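Local coordinates for protein F420-reducing hydrogenase, subunit beta (Methanothermobacter marburgensis, PDB 4OMF) that is the FAD- and iron-sulfur-binding beta subunit of a hydrogenase that reduces coenzyme F420 with hydrogen, and probably passes the electrons to F420, at residues Y133-F138 and K196-E201; E53-Q58 and G73-F78; K7-A12 and T218-T223. All coordinates share one frame; numbering follows the deposited sequence.

Interaction 1: Y133-F138 and K196-E201; sequences YCMENF and KDYVAE. With FAD (flavin-adenine dinucleotide), chain R; SF4 (iron/sulfur cluster), chain N.
With chi1 at -179°, Tyr198 swings its CG away from the backbone N, which places one face of the ring against Tyr133 CB and carries the hydroxyl out to the flavin. Tyr133 instead turns CG anti to its carbonyl carbon, and this lays its ring against Val199. CG1 of Val199 sits over the centre of one face of the Tyr133 ring, 3.8 Å from the centroid, as a CH-pi contact. The two tyrosine rings meet obliquely.

The backbones are pinned by one hydrogen bond. Cys134 N donates to Tyr198 O at 3.1 Å, with the donor N in the carbonyl plane and an angle of 159° at the hydrogen. Tyr133 CA adds a CA-H...O contact to the same oxygen. The Met135 methyl CE lies 3.6 Å from Tyr198 CE1. Its sulfur makes an oblique Met-aromatic contact with that ring. Cys134 O and FAD O4 lie at the edge of the Tyr198 ring, near its plane.

Each segment also grips a cofactor. The flavin N3 donates to Tyr198 OH, 3.0 Å away at 162°, which helps fix the pyrimidine end of the isoalloxazine. Cys134 SG binds iron FE4 of the cluster at 2.4 Å. The same sulfur is 3.5 Å from FAD C6, which places the cluster ligand beside the flavin. Lys261 NZ bonds to both Cys134 O and Asp197 O and braces the two loops from the side of helix 251-275. This is a buried cluster-to-flavin junction, consistent with electron transfer in an F420-reducing hydrogenase beta subunit.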
loop_
_atom_site.group_PDB
_atom_site.type_symbol
_atom_site.label_atom_id
_atom_site.label_comp_id
_atom_site.label_asym_id
_atom_site.label_seq_id
_atom_site.Cartn_x
_atom_site.Cartn_y
_atom_site.Cartn_z
ATOM N N TYR C 133 -10.966 -25.792 23.637
ATOM C CA TYR C 133 -11.772 -26.383 22.560
ATOM C C TYR C 133 -12.566 -25.301 21.845
ATOM O O TYR C 133 -12.993 -24.328 22.461
ATOM C CB TYR C 133 -12.760 -27.448 23.072
ATOM C CG TYR C 133 -12.204 -28.581 23.925
ATOM C CD1 TYR C 133 -10.828 -28.841 24.007
ATOM C CD2 TYR C 133 -13.072 -29.376 24.663
ATOM C CE1 TYR C 133 -10.339 -29.878 24.817
ATOM C CE2 TYR C 133 -12.592 -30.413 25.469
ATOM C CZ TYR C 133 -11.233 -30.653 25.539
ATOM O OH TYR C 133 -10.780 -31.674 26.349
ATOM N N CYS C 134 -12.795 -25.489 20.550
ATOM C CA CYS C 134 -13.541 -24.501 19.779
ATOM C C CYS C 134 -14.297 -25.119 18.609
ATOM O O CYS C 134 -13.730 -25.922 17.872
ATOM C CB CYS C 134 -12.594 -23.430 19.254
ATOM S SG CYS C 134 -13.463 -22.095 18.412
ATOM N N MET C 135 -15.554 -24.711 18.417
ATOM C CA MET C 135 -16.348 -25.188 17.274
ATOM C C MET C 135 -16.621 -24.065 16.254
ATOM O O MET C 135 -16.880 -24.315 15.080
ATOM C CB MET C 135 -17.670 -25.790 17.762
ATOM C CG MET C 135 -18.474 -26.463 16.665
ATOM S SD MET C 135 -17.704 -27.994 16.089
ATOM C CE MET C 135 -18.201 -29.128 17.395
ATOM N N GLU C 136 -16.567 -22.823 16.715
ATOM C CA GLU C 136 -16.831 -21.666 15.865
ATOM C C GLU C 136 -16.495 -20.412 16.638
ATOM O O GLU C 136 -16.504 -20.430 17.868
ATOM C CB GLU C 136 -18.301 -21.618 15.415
ATOM C CG GLU C 136 -19.315 -21.466 16.549
ATOM C CD GLU C 136 -19.865 -22.791 17.054
ATOM O OE1 GLU C 136 -19.939 -22.980 18.289
ATOM O OE2 GLU C 136 -20.240 -23.645 16.218
ATOM N N ASN C 137 -16.222 -19.317 15.927
ATOM C CA ASN C 137 -16.135 -18.017 16.578
ATOM C C ASN C 137 -16.949 -16.967 15.795
ATOM O O ASN C 137 -17.248 -17.163 14.629
ATOM C CB ASN C 137 -14.675 -17.575 16.730
ATOM C CG ASN C 137 -14.468 -16.649 17.917
ATOM O OD1 ASN C 137 -15.422 -16.279 18.594
ATOM N ND2 ASN C 137 -13.212 -16.286 18.185
ATOM N N PHE C 138 -17.332 -15.890 16.468
ATOM C CA PHE C 138 -18.299 -14.912 15.938
ATOM C C PHE C 138 -17.741 -13.495 15.824
ATOM O O PHE C 138 -17.043 -13.020 16.712
ATOM C CB PHE C 138 -19.560 -14.859 16.830
ATOM C CG PHE C 138 -20.284 -16.164 16.940
ATOM C CD1 PHE C 138 -21.197 -16.552 15.962
ATOM C CD2 PHE C 138 -20.039 -17.023 18.003
ATOM C CE1 PHE C 138 -21.861 -17.776 16.037
ATOM C CE2 PHE C 138 -20.694 -18.252 18.081
ATOM C CZ PHE C 138 -21.612 -18.622 17.095
ATOM N N LYS C 196 -10.715 -28.357 11.087
ATOM C CA LYS C 196 -10.847 -29.779 11.441
ATOM C C LYS C 196 -10.545 -30.069 12.910
ATOM O O LYS C 196 -10.755 -31.188 13.391
ATOM C CB LYS C 196 -9.905 -30.646 10.577
ATOM C CG LYS C 196 -10.196 -30.606 9.081
ATOM C CD LYS C 196 -8.920 -30.738 8.234
ATOM C CE LYS C 196 -8.434 -32.175 8.131
ATOM N NZ LYS C 196 -7.437 -32.373 7.021
ATOM N N ASP C 197 -10.025 -29.074 13.611
ATOM C CA ASP C 197 -9.446 -29.282 14.934
ATOM C C ASP C 197 -10.421 -28.790 16.013
ATOM O O ASP C 197 -10.620 -27.586 16.177
ATOM C CB ASP C 197 -8.096 -28.539 15.000
ATOM C CG ASP C 197 -7.242 -28.897 16.218
ATOM O OD1 ASP C 197 -7.771 -29.326 17.267
ATOM O OD2 ASP C 197 -6.009 -28.695 16.116
ATOM N N TYR C 198 -11.017 -29.734 16.743
ATOM C CA TYR C 198 -11.960 -29.384 17.797
ATOM C C TYR C 198 -11.287 -29.229 19.154
ATOM O O TYR C 198 -11.533 -28.265 19.867
ATOM C CB TYR C 198 -13.071 -30.434 17.898
ATOM C CG TYR C 198 -14.104 -30.105 18.958
ATOM C CD1 TYR C 198 -14.761 -28.884 18.950
ATOM C CD2 TYR C 198 -14.419 -31.007 19.958
ATOM C CE1 TYR C 198 -15.709 -28.577 19.906
ATOM C CE2 TYR C 198 -15.371 -30.699 20.923
ATOM C CZ TYR C 198 -16.009 -29.484 20.881
ATOM O OH TYR C 198 -16.953 -29.153 21.823
ATOM N N VAL C 199 -10.445 -30.192 19.516
ATOM C CA VAL C 199 -9.924 -30.225 20.873
ATOM C C VAL C 199 -8.502 -29.682 20.981
ATOM O O VAL C 199 -7.766 -30.057 21.897
ATOM C CB VAL C 199 -9.966 -31.657 21.461
ATOM C CG1 VAL C 199 -11.405 -32.060 21.810
ATOM C CG2 VAL C 199 -9.345 -32.669 20.505
ATOM N N ALA C 200 -8.133 -28.772 20.082
ATOM C CA ALA C 200 -6.803 -28.142 20.122
ATOM C C ALA C 200 -5.716 -29.220 20.176
ATOM O O ALA C 200 -4.991 -29.333 21.159
ATOM C CB ALA C 200 -6.673 -27.191 21.320
ATOM N N GLU C 201 -5.635 -30.012 19.115
ATOM C CA GLU C 201 -4.787 -31.192 19.075
ATOM C C GLU C 201 -3.295 -30.920 19.202
ATOM O O GLU C 201 -2.544 -31.834 19.514
ATOM C CB GLU C 201 -5.046 -31.959 17.777
ATOM C CG GLU C 201 -6.484 -32.474 17.680
ATOM C CD GLU C 201 -6.819 -33.096 16.334
ATOM O OE1 GLU C 201 -5.892 -33.616 15.674
ATOM O OE2 GLU C 201 -8.013 -33.063 15.942
HETATM P PA FAD R . -10.861 -19.753 32.650
HETATM O O1A FAD R . -12.275 -19.236 32.604
HETATM O O2A FAD R . -10.081 -19.902 33.923
HETATM O O5B FAD R . -9.993 -18.836 31.680
HETATM C C5B FAD R . -10.480 -18.723 30.335
HETATM C C4B FAD R . -9.294 -18.339 29.449
HETATM O O4B FAD R . -9.727 -18.276 28.089
HETATM C C3B FAD R . -8.772 -16.961 29.837
HETATM O O3B FAD R . -7.345 -16.963 29.999
HETATM C C2B FAD R . -9.152 -16.098 28.642
HETATM O O2B FAD R . -8.157 -15.090 28.405
HETATM C C1B FAD R . -9.230 -17.088 27.494
HETATM N N9A FAD R . -10.169 -16.602 26.468
HETATM C C8A FAD R . -11.442 -16.223 26.684
HETATM N N7A FAD R . -12.030 -15.845 25.525
HETATM C C5A FAD R . -11.094 -15.995 24.547
HETATM C C6A FAD R . -11.045 -15.754 23.086
HETATM N N6A FAD R . -12.118 -15.260 22.414
HETATM N N1A FAD R . -9.896 -16.048 22.458
HETATM C C2A FAD R . -8.803 -16.505 23.105
HETATM N N3A FAD R . -8.765 -16.738 24.439
HETATM C C4A FAD R . -9.875 -16.498 25.181
HETATM N N1 FAD R . -15.351 -25.221 24.984
HETATM C C2 FAD R . -15.829 -26.456 24.552
HETATM O O2 FAD R . -15.924 -27.386 25.378
HETATM N N3 FAD R . -16.229 -26.600 23.231
HETATM C C4 FAD R . -16.110 -25.558 22.334
HETATM O O4 FAD R . -16.445 -25.743 21.143
HETATM C C4X FAD R . -16.274 -24.230 22.880
HETATM N N5 FAD R . -16.261 -23.130 21.881
HETATM C C5X FAD R . -15.272 -22.093 22.202
HETATM C C6 FAD R . -15.179 -21.060 21.255
HETATM C C7 FAD R . -14.436 -19.910 21.548
HETATM C C7M FAD R . -14.318 -18.790 20.522
HETATM C C8 FAD R . -13.819 -19.816 22.794
HETATM C C8M FAD R . -12.993 -18.622 23.233
HETATM C C9 FAD R . -13.921 -20.844 23.756
HETATM C C9A FAD R . -14.731 -21.956 23.499
HETATM N N10 FAD R . -14.759 -23.039 24.416
HETATM C C10 FAD R . -15.608 -24.111 24.212
HETATM C "C1'" FAD R . -13.868 -23.135 25.589
HETATM C "C2'" FAD R . -14.471 -22.629 26.874
HETATM O "O2'" FAD R . -15.546 -21.822 26.720
HETATM C "C3'" FAD R . -13.543 -22.263 27.781
HETATM O "O3'" FAD R . -12.903 -21.108 27.473
HETATM C "C4'" FAD R . -12.636 -23.359 28.316
HETATM O "O4'" FAD R . -13.387 -24.485 28.817
HETATM C "C5'" FAD R . -11.699 -22.815 29.400
HETATM O "O5'" FAD R . -12.419 -22.637 30.610
HETATM P P FAD R . -11.660 -22.506 32.013
HETATM O O1P FAD R . -10.681 -23.656 32.086
HETATM O O2P FAD R . -12.666 -22.360 33.117
HETATM O O3P FAD R . -10.793 -21.143 31.814
HETATM FE FE1 SF4 N . -10.462 -21.035 14.870
HETATM FE FE2 SF4 N . -11.374 -23.398 14.096
HETATM FE FE3 SF4 N . -12.923 -21.246 13.781
HETATM FE FE4 SF4 N . -12.473 -22.142 16.279
HETATM S S1 SF4 N . -13.610 -23.285 14.607
HETATM S S2 SF4 N . -12.316 -19.936 15.572
HETATM S S3 SF4 N . -10.381 -22.987 16.104
HETATM S S4 SF4 N . -10.941 -21.639 12.695
#

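Interaction 2: E53-Q58 and G73-F78; sequences EFWKPQ and GTKYTF. With FAD (flavin-adenine dinucleotide), chain R.
Trp55 and Pro57 pack on Lys75, joining a type II beta turn (Glu53 to Lys56) and strand 56-62 to the FAD-binding loop 73-78. Lys75 can be followed outward. Its CB rests 3.8 Å from Pro57 CG. CG then meets the edge of the Trp55 indole at CE3, 3.7 Å away, and the two side chains cross at about a right angle. A bend at chi2 (89°) turns the chain away from the indole, and CD comes to lie 3.8 Å from FAD N7A. At the tip NZ donates to Gly73 O at 3.0 Å, from above the carbonyl plane.

The Lys75 backbone reads the adenine: N donates to FAD N7A, while O accepts from FAD N6A. Gly73 N holds the phosphate oxygen O1A. Trp55 NE1 bonds to Val158 O, outside the contact. Thr77 CG2 fills the corner between Trp55 O and Pro57 CD. Trp55 O is buried there and has no hydrogen-bond partner in the model. One water links the two segments, donating to Pro57 O at 2.8 Å and also to Phe78 O.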
loop_
_atom_site.group_PDB
_atom_site.type_symbol
_atom_site.label_atom_id
_atom_site.label_comp_id
_atom_site.label_asym_id
_atom_site.label_seq_id
_atom_site.Cartn_x
_atom_site.Cartn_y
_atom_site.Cartn_z
ATOM N N GLU C 53 -14.922 -2.392 24.692
ATOM C CA GLU C 53 -16.368 -2.630 24.676
ATOM C C GLU C 53 -16.684 -3.867 25.518
ATOM O O GLU C 53 -15.837 -4.745 25.665
ATOM C CB GLU C 53 -16.878 -2.814 23.238
ATOM C CG GLU C 53 -16.491 -1.694 22.279
ATOM C CD GLU C 53 -17.191 -0.388 22.589
ATOM O OE1 GLU C 53 -18.283 -0.427 23.202
ATOM O OE2 GLU C 53 -16.647 0.680 22.232
ATOM N N PHE C 54 -17.890 -3.927 26.087
ATOM C CA PHE C 54 -18.292 -5.105 26.860
ATOM C C PHE C 54 -18.205 -6.365 25.994
ATOM O O PHE C 54 -18.718 -6.369 24.874
ATOM C CB PHE C 54 -19.720 -4.942 27.393
ATOM C CG PHE C 54 -19.855 -3.864 28.429
ATOM C CD1 PHE C 54 -19.364 -4.058 29.707
ATOM C CD2 PHE C 54 -20.469 -2.661 28.124
ATOM C CE1 PHE C 54 -19.484 -3.065 30.671
ATOM C CE2 PHE C 54 -20.589 -1.659 29.091
ATOM C CZ PHE C 54 -20.094 -1.868 30.357
ATOM N N TRP C 55 -17.571 -7.413 26.527
ATOM C CA TRP C 55 -17.419 -8.717 25.868
ATOM C C TRP C 55 -16.657 -8.630 24.546
ATOM O O TRP C 55 -16.841 -9.455 23.653
ATOM C CB TRP C 55 -18.793 -9.373 25.653
ATOM C CG TRP C 55 -19.443 -9.596 26.952
ATOM C CD1 TRP C 55 -20.415 -8.826 27.535
ATOM C CD2 TRP C 55 -19.089 -10.592 27.908
ATOM N NE1 TRP C 55 -20.715 -9.316 28.786
ATOM C CE2 TRP C 55 -19.911 -10.397 29.040
ATOM C CE3 TRP C 55 -18.162 -11.643 27.914
ATOM C CZ2 TRP C 55 -19.837 -11.217 30.171
ATOM C CZ3 TRP C 55 -18.094 -12.459 29.037
ATOM C CH2 TRP C 55 -18.923 -12.232 30.153
ATOM N N LYS C 56 -15.797 -7.624 24.433
ATOM C CA LYS C 56 -14.946 -7.477 23.255
ATOM C C LYS C 56 -13.504 -7.431 23.755
ATOM O O LYS C 56 -12.951 -6.351 23.958
ATOM C CB LYS C 56 -15.313 -6.200 22.476
ATOM C CG LYS C 56 -14.846 -6.193 21.025
ATOM C CD LYS C 56 -15.485 -5.023 20.288
ATOM C CE LYS C 56 -15.220 -5.082 18.792
ATOM N NZ LYS C 56 -13.825 -4.646 18.465
ATOM N N PRO C 57 -12.895 -8.600 23.959
ATOM C CA PRO C 57 -11.618 -8.648 24.676
ATOM C C PRO C 57 -10.454 -8.144 23.835
ATOM O O PRO C 57 -10.567 -7.987 22.625
ATOM C CB PRO C 57 -11.447 -10.135 24.998
ATOM C CG PRO C 57 -12.197 -10.840 23.879
ATOM C CD PRO C 57 -13.390 -9.936 23.582
ATOM N N GLN C 58 -9.337 -7.879 24.499
ATOM C CA GLN C 58 -8.088 -7.558 23.812
ATOM C C GLN C 58 -6.968 -8.426 24.386
ATOM O O GLN C 58 -6.854 -8.582 25.615
ATOM C CB GLN C 58 -7.757 -6.066 23.949
ATOM C CG GLN C 58 -8.712 -5.155 23.162
ATOM C CD GLN C 58 -8.455 -5.181 21.648
ATOM O OE1 GLN C 58 -7.355 -5.530 21.189
ATOM N NE2 GLN C 58 -9.472 -4.809 20.868
ATOM N N GLY C 73 -12.908 -16.498 32.094
ATOM C CA GLY C 73 -14.235 -16.461 31.488
ATOM C C GLY C 73 -14.128 -16.363 29.973
ATOM O O GLY C 73 -13.200 -15.743 29.460
ATOM N N THR C 74 -15.076 -16.962 29.260
ATOM C CA THR C 74 -15.046 -16.984 27.796
ATOM C C THR C 74 -15.755 -15.797 27.135
ATOM O O THR C 74 -16.818 -15.376 27.554
ATOM C CB THR C 74 -15.695 -18.271 27.251
ATOM O OG1 THR C 74 -15.028 -19.403 27.810
ATOM C CG2 THR C 74 -15.594 -18.342 25.726
ATOM N N LYS C 75 -15.147 -15.286 26.079
ATOM C CA LYS C 75 -15.792 -14.323 25.200
ATOM C C LYS C 75 -15.885 -14.959 23.821
ATOM O O LYS C 75 -14.857 -15.277 23.241
ATOM C CB LYS C 75 -14.997 -13.013 25.144
ATOM C CG LYS C 75 -14.838 -12.326 26.518
ATOM C CD LYS C 75 -13.587 -12.843 27.224
ATOM C CE LYS C 75 -13.518 -12.380 28.668
ATOM N NZ LYS C 75 -12.288 -12.916 29.378
ATOM N N TYR C 76 -17.099 -15.168 23.301
ATOM C CA TYR C 76 -17.216 -15.856 22.013
ATOM C C TYR C 76 -17.075 -14.890 20.835
ATOM O O TYR C 76 -17.958 -14.808 19.982
ATOM C CB TYR C 76 -18.536 -16.626 21.916
ATOM C CG TYR C 76 -18.641 -17.724 22.949
ATOM C CD1 TYR C 76 -17.833 -18.867 22.868
ATOM C CD2 TYR C 76 -19.547 -17.629 24.001
ATOM C CE1 TYR C 76 -17.924 -19.873 23.813
ATOM C CE2 TYR C 76 -19.641 -18.631 24.957
ATOM C CZ TYR C 76 -18.829 -19.750 24.858
ATOM O OH TYR C 76 -18.932 -20.733 25.812
ATOM N N THR C 77 -15.962 -14.155 20.814
ATOM C CA THR C 77 -15.610 -13.329 19.673
ATOM C C THR C 77 -14.089 -13.259 19.586
ATOM O O THR C 77 -13.358 -13.933 20.347
ATOM C CB THR C 77 -16.256 -11.917 19.748
ATOM O OG1 THR C 77 -16.033 -11.204 18.515
ATOM C CG2 THR C 77 -15.684 -11.109 20.896
ATOM N N PHE C 78 -13.584 -12.491 18.631
ATOM C CA PHE C 78 -12.157 -12.535 18.332
ATOM C C PHE C 78 -11.288 -11.934 19.425
ATOM O O PHE C 78 -11.572 -10.854 19.935
ATOM C CB PHE C 78 -11.859 -11.798 17.017
ATOM C CG PHE C 78 -12.735 -12.216 15.873
ATOM C CD1 PHE C 78 -13.431 -11.272 15.137
ATOM C CD2 PHE C 78 -12.855 -13.553 15.517
ATOM C CE1 PHE C 78 -14.238 -11.649 14.070
ATOM C CE2 PHE C 78 -13.663 -13.935 14.471
ATOM C CZ PHE C 78 -14.361 -12.976 13.739
HETATM P PA FAD R . -10.861 -19.753 32.650
HETATM O O1A FAD R . -12.275 -19.236 32.604
HETATM O O2A FAD R . -10.081 -19.902 33.923
HETATM O O5B FAD R . -9.993 -18.836 31.680
HETATM C C5B FAD R . -10.480 -18.723 30.335
HETATM C C4B FAD R . -9.294 -18.339 29.449
HETATM O O4B FAD R . -9.727 -18.276 28.089
HETATM C C3B FAD R . -8.772 -16.961 29.837
HETATM O O3B FAD R . -7.345 -16.963 29.999
HETATM C C2B FAD R . -9.152 -16.098 28.642
HETATM O O2B FAD R . -8.157 -15.090 28.405
HETATM C C1B FAD R . -9.230 -17.088 27.494
HETATM N N9A FAD R . -10.169 -16.602 26.468
HETATM C C8A FAD R . -11.442 -16.223 26.684
HETATM N N7A FAD R . -12.030 -15.845 25.525
HETATM C C5A FAD R . -11.094 -15.995 24.547
HETATM C C6A FAD R . -11.045 -15.754 23.086
HETATM N N6A FAD R . -12.118 -15.260 22.414
HETATM N N1A FAD R . -9.896 -16.048 22.458
HETATM C C2A FAD R . -8.803 -16.505 23.105
HETATM N N3A FAD R . -8.765 -16.738 24.439
HETATM C C4A FAD R . -9.875 -16.498 25.181
HETATM N N1 FAD R . -15.351 -25.221 24.984
HETATM C C2 FAD R . -15.829 -26.456 24.552
HETATM O O2 FAD R . -15.924 -27.386 25.378
HETATM N N3 FAD R . -16.229 -26.600 23.231
HETATM C C4 FAD R . -16.110 -25.558 22.334
HETATM O O4 FAD R . -16.445 -25.743 21.143
HETATM C C4X FAD R . -16.274 -24.230 22.880
HETATM N N5 FAD R . -16.261 -23.130 21.881
HETATM C C5X FAD R . -15.272 -22.093 22.202
HETATM C C6 FAD R . -15.179 -21.060 21.255
HETATM C C7 FAD R . -14.436 -19.910 21.548
HETATM C C7M FAD R . -14.318 -18.790 20.522
HETATM C C8 FAD R . -13.819 -19.816 22.794
HETATM C C8M FAD R . -12.993 -18.622 23.233
HETATM C C9 FAD R . -13.921 -20.844 23.756
HETATM C C9A FAD R . -14.731 -21.956 23.499
HETATM N N10 FAD R . -14.759 -23.039 24.416
HETATM C C10 FAD R . -15.608 -24.111 24.212
HETATM C "C1'" FAD R . -13.868 -23.135 25.589
HETATM C "C2'" FAD R . -14.471 -22.629 26.874
HETATM O "O2'" FAD R . -15.546 -21.822 26.720
HETATM C "C3'" FAD R . -13.543 -22.263 27.781
HETATM O "O3'" FAD R . -12.903 -21.108 27.473
HETATM C "C4'" FAD R . -12.636 -23.359 28.316
HETATM O "O4'" FAD R . -13.387 -24.485 28.817
HETATM C "C5'" FAD R . -11.699 -22.815 29.400
HETATM O "O5'" FAD R . -12.419 -22.637 30.610
HETATM P P FAD R . -11.660 -22.506 32.013
HETATM O O1P FAD R . -10.681 -23.656 32.086
HETATM O O2P FAD R . -12.666 -22.360 33.117
HETATM O O3P FAD R . -10.793 -21.143 31.814
HETATM O O HOH W 1 -12.568 -8.735 20.778
#

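Interaction 3: K7-A12 and T218-T223; sequences KEIVSA and TVITRT
Lys7 runs along the backbone of Arg222, with CE 3.3 Å from Arg222 O, and Arg222 bears the flat group of this contact. Over the centre of one face of its guanidinium lies Ile220 CG2, 3.6 Å above the plane. The nitrogens of the group are well bonded: NE to Ser206 OG, NH1 to Leu3 O and Thr5 O, NH2 to Val199 O.

Strands 8-12 and 218-221 pair antiparallel, with axes 4.7 Å apart. Glu8 with Thr221 and Val10 with Val219 are hydrogen-bonded pairs. Ile9 with Ile220 and Ser11 with Thr218 are non-hydrogen-bonded pairs. Val219 N donates to Val10 O at 2.8 Å, nearly straight at 176°. The Lys7 end breaks the pattern: Lys7 N, not Glu8 N, donates to Thr221 O at 2.7 Å, consistent with a classic beta bulge.

On one face Ile9 and Ile220 lie side by side and point the same way, their CG1 atoms 3.8 Å apart. Ile9 CG2 reaches Thr218 CG2 on that face. On the other, Val10 CG2 crosses to Val219 CB, and Ala12 CB adds a contact with Val219 CG2. Thr221 OG1 bonds to Asp227 and Glu8 makes a salt bridge with Lys231, both on helix 224-235.

Within the mixed sheet, strand 217-221 lies between 205-208 and 8-14. Helix 224-235 packs Phe230 on Val10, Val219 and Thr221, while helix 251-275 meets Ile9 and Thr218 on the other face.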
loop_
_atom_site.group_PDB
_atom_site.type_symbol
_atom_site.label_atom_id
_atom_site.label_comp_id
_atom_site.label_asym_id
_atom_site.label_seq_id
_atom_site.Cartn_x
_atom_site.Cartn_y
_atom_site.Cartn_z
ATOM N N LYS C 7 -1.800 -38.088 26.297
ATOM C CA LYS C 7 -1.230 -38.961 27.321
ATOM C C LYS C 7 -2.294 -39.392 28.309
ATOM O O LYS C 7 -2.375 -40.561 28.693
ATOM C CB LYS C 7 -0.083 -38.252 28.048
ATOM C CG LYS C 7 1.177 -38.087 27.201
ATOM C CD LYS C 7 2.295 -37.386 27.963
ATOM C CE LYS C 7 3.471 -37.079 27.046
ATOM N NZ LYS C 7 4.149 -38.304 26.566
ATOM N N GLU C 8 -3.125 -38.443 28.720
ATOM C CA GLU C 8 -4.199 -38.751 29.659
ATOM C C GLU C 8 -5.365 -37.788 29.489
ATOM O O GLU C 8 -5.164 -36.644 29.111
ATOM C CB GLU C 8 -3.682 -38.700 31.098
ATOM C CG GLU C 8 -4.681 -39.277 32.099
ATOM C CD GLU C 8 -4.072 -39.532 33.462
ATOM O OE1 GLU C 8 -2.852 -39.323 33.612
ATOM O OE2 GLU C 8 -4.817 -39.948 34.378
ATOM N N ILE C 9 -6.580 -38.273 29.747
ATOM C CA ILE C 9 -7.773 -37.434 29.772
ATOM C C ILE C 9 -8.473 -37.589 31.119
ATOM O O ILE C 9 -8.763 -38.714 31.541
ATOM C CB ILE C 9 -8.764 -37.800 28.648
ATOM C CG1 ILE C 9 -8.074 -37.692 27.279
ATOM C CG2 ILE C 9 -9.997 -36.904 28.730
ATOM C CD1 ILE C 9 -8.987 -38.020 26.105
ATOM N N VAL C 10 -8.737 -36.462 31.784
ATOM C CA VAL C 10 -9.403 -36.450 33.078
ATOM C C VAL C 10 -10.485 -35.371 33.102
ATOM O O VAL C 10 -10.513 -34.479 32.240
ATOM C CB VAL C 10 -8.411 -36.178 34.241
ATOM C CG1 VAL C 10 -7.376 -37.319 34.348
ATOM C CG2 VAL C 10 -7.722 -34.797 34.090
ATOM N N SER C 11 -11.358 -35.453 34.100
ATOM C CA SER C 11 -12.249 -34.345 34.430
ATOM C C SER C 11 -11.625 -33.586 35.606
ATOM O O SER C 11 -11.166 -34.220 36.561
ATOM C CB SER C 11 -13.654 -34.855 34.793
ATOM O OG SER C 11 -14.600 -33.794 34.717
ATOM N N ALA C 12 -11.580 -32.253 35.538
ATOM C CA ALA C 12 -10.893 -31.503 36.592
ATOM C C ALA C 12 -11.520 -30.156 36.901
ATOM O O ALA C 12 -12.252 -29.566 36.088
ATOM C CB ALA C 12 -9.392 -31.312 36.237
ATOM N N THR C 218 -12.939 -31.015 30.909
ATOM C CA THR C 218 -12.274 -32.185 30.348
ATOM C C THR C 218 -10.874 -31.774 29.904
ATOM O O THR C 218 -10.714 -30.895 29.048
ATOM C CB THR C 218 -13.069 -32.765 29.175
ATOM O OG1 THR C 218 -14.405 -33.065 29.612
ATOM C CG2 THR C 218 -12.400 -34.014 28.638
ATOM N N VAL C 219 -9.866 -32.388 30.525
ATOM C CA VAL C 219 -8.471 -31.963 30.376
ATOM C C VAL C 219 -7.642 -33.046 29.697
ATOM O O VAL C 219 -7.484 -34.143 30.225
ATOM C CB VAL C 219 -7.828 -31.650 31.748
ATOM C CG1 VAL C 219 -6.381 -31.190 31.581
ATOM C CG2 VAL C 219 -8.636 -30.600 32.491
ATOM N N ILE C 220 -7.104 -32.710 28.537
ATOM C CA ILE C 220 -6.325 -33.646 27.733
ATOM C C ILE C 220 -4.859 -33.230 27.781
ATOM O O ILE C 220 -4.518 -32.168 27.262
ATOM C CB ILE C 220 -6.810 -33.632 26.274
ATOM C CG1 ILE C 220 -8.271 -34.083 26.178
ATOM C CG2 ILE C 220 -5.923 -34.524 25.416
ATOM C CD1 ILE C 220 -8.892 -33.791 24.816
ATOM N N THR C 221 -3.995 -34.022 28.422
ATOM C CA THR C 221 -2.566 -33.694 28.403
ATOM C C THR C 221 -1.936 -34.359 27.185
ATOM O O THR C 221 -2.313 -35.467 26.821
ATOM C CB THR C 221 -1.822 -34.130 29.696
ATOM O OG1 THR C 221 -2.061 -35.508 29.947
ATOM C CG2 THR C 221 -2.312 -33.327 30.894
ATOM N N ARG C 222 -0.989 -33.679 26.543
ATOM C CA ARG C 222 -0.462 -34.154 25.273
ATOM C C ARG C 222 1.067 -34.239 25.225
ATOM O O ARG C 222 1.624 -35.310 24.956
ATOM C CB ARG C 222 -0.959 -33.254 24.122
ATOM C CG ARG C 222 -2.480 -33.077 24.044
ATOM C CD ARG C 222 -2.906 -32.325 22.765
ATOM N NE ARG C 222 -4.364 -32.158 22.684
ATOM C CZ ARG C 222 -5.194 -33.061 22.171
ATOM N NH1 ARG C 222 -4.732 -34.219 21.683
ATOM N NH2 ARG C 222 -6.501 -32.811 22.145
ATOM N N THR C 223 1.758 -33.132 25.453
ATOM C CA THR C 223 3.217 -33.125 25.340
ATOM C C THR C 223 3.847 -33.408 26.702
ATOM O O THR C 223 3.154 -33.368 27.718
ATOM C CB THR C 223 3.727 -31.790 24.841
ATOM O OG1 THR C 223 3.339 -30.787 25.787
ATOM C CG2 THR C 223 3.146 -31.445 23.469
HETATM O O HOH W 2 -5.246 -35.252 31.618
#

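Overall arrangement
The chain opens with strand 8-14, half of interaction 3, whose partner 218-223 comes only some 200 residues later. Everything between is the loop it closes. Interaction 2 comes first inside it, closing a short 14-residue loop between 53-58 and 73-78. Interaction 1 follows in series, closing a longer loop between 133-138 and 196-201. Neither crosses the other. FAD touches both, and Asn137 and Phe138 probably hydrogen-bond to Thr77, joining them directly. Tyr133 OH probably bonds to Thr218 O, tying interaction 1 to interaction 3. Interactions 2 and 3 lie about 26 Å apart between centres, toward opposite ends of the mixed sheet.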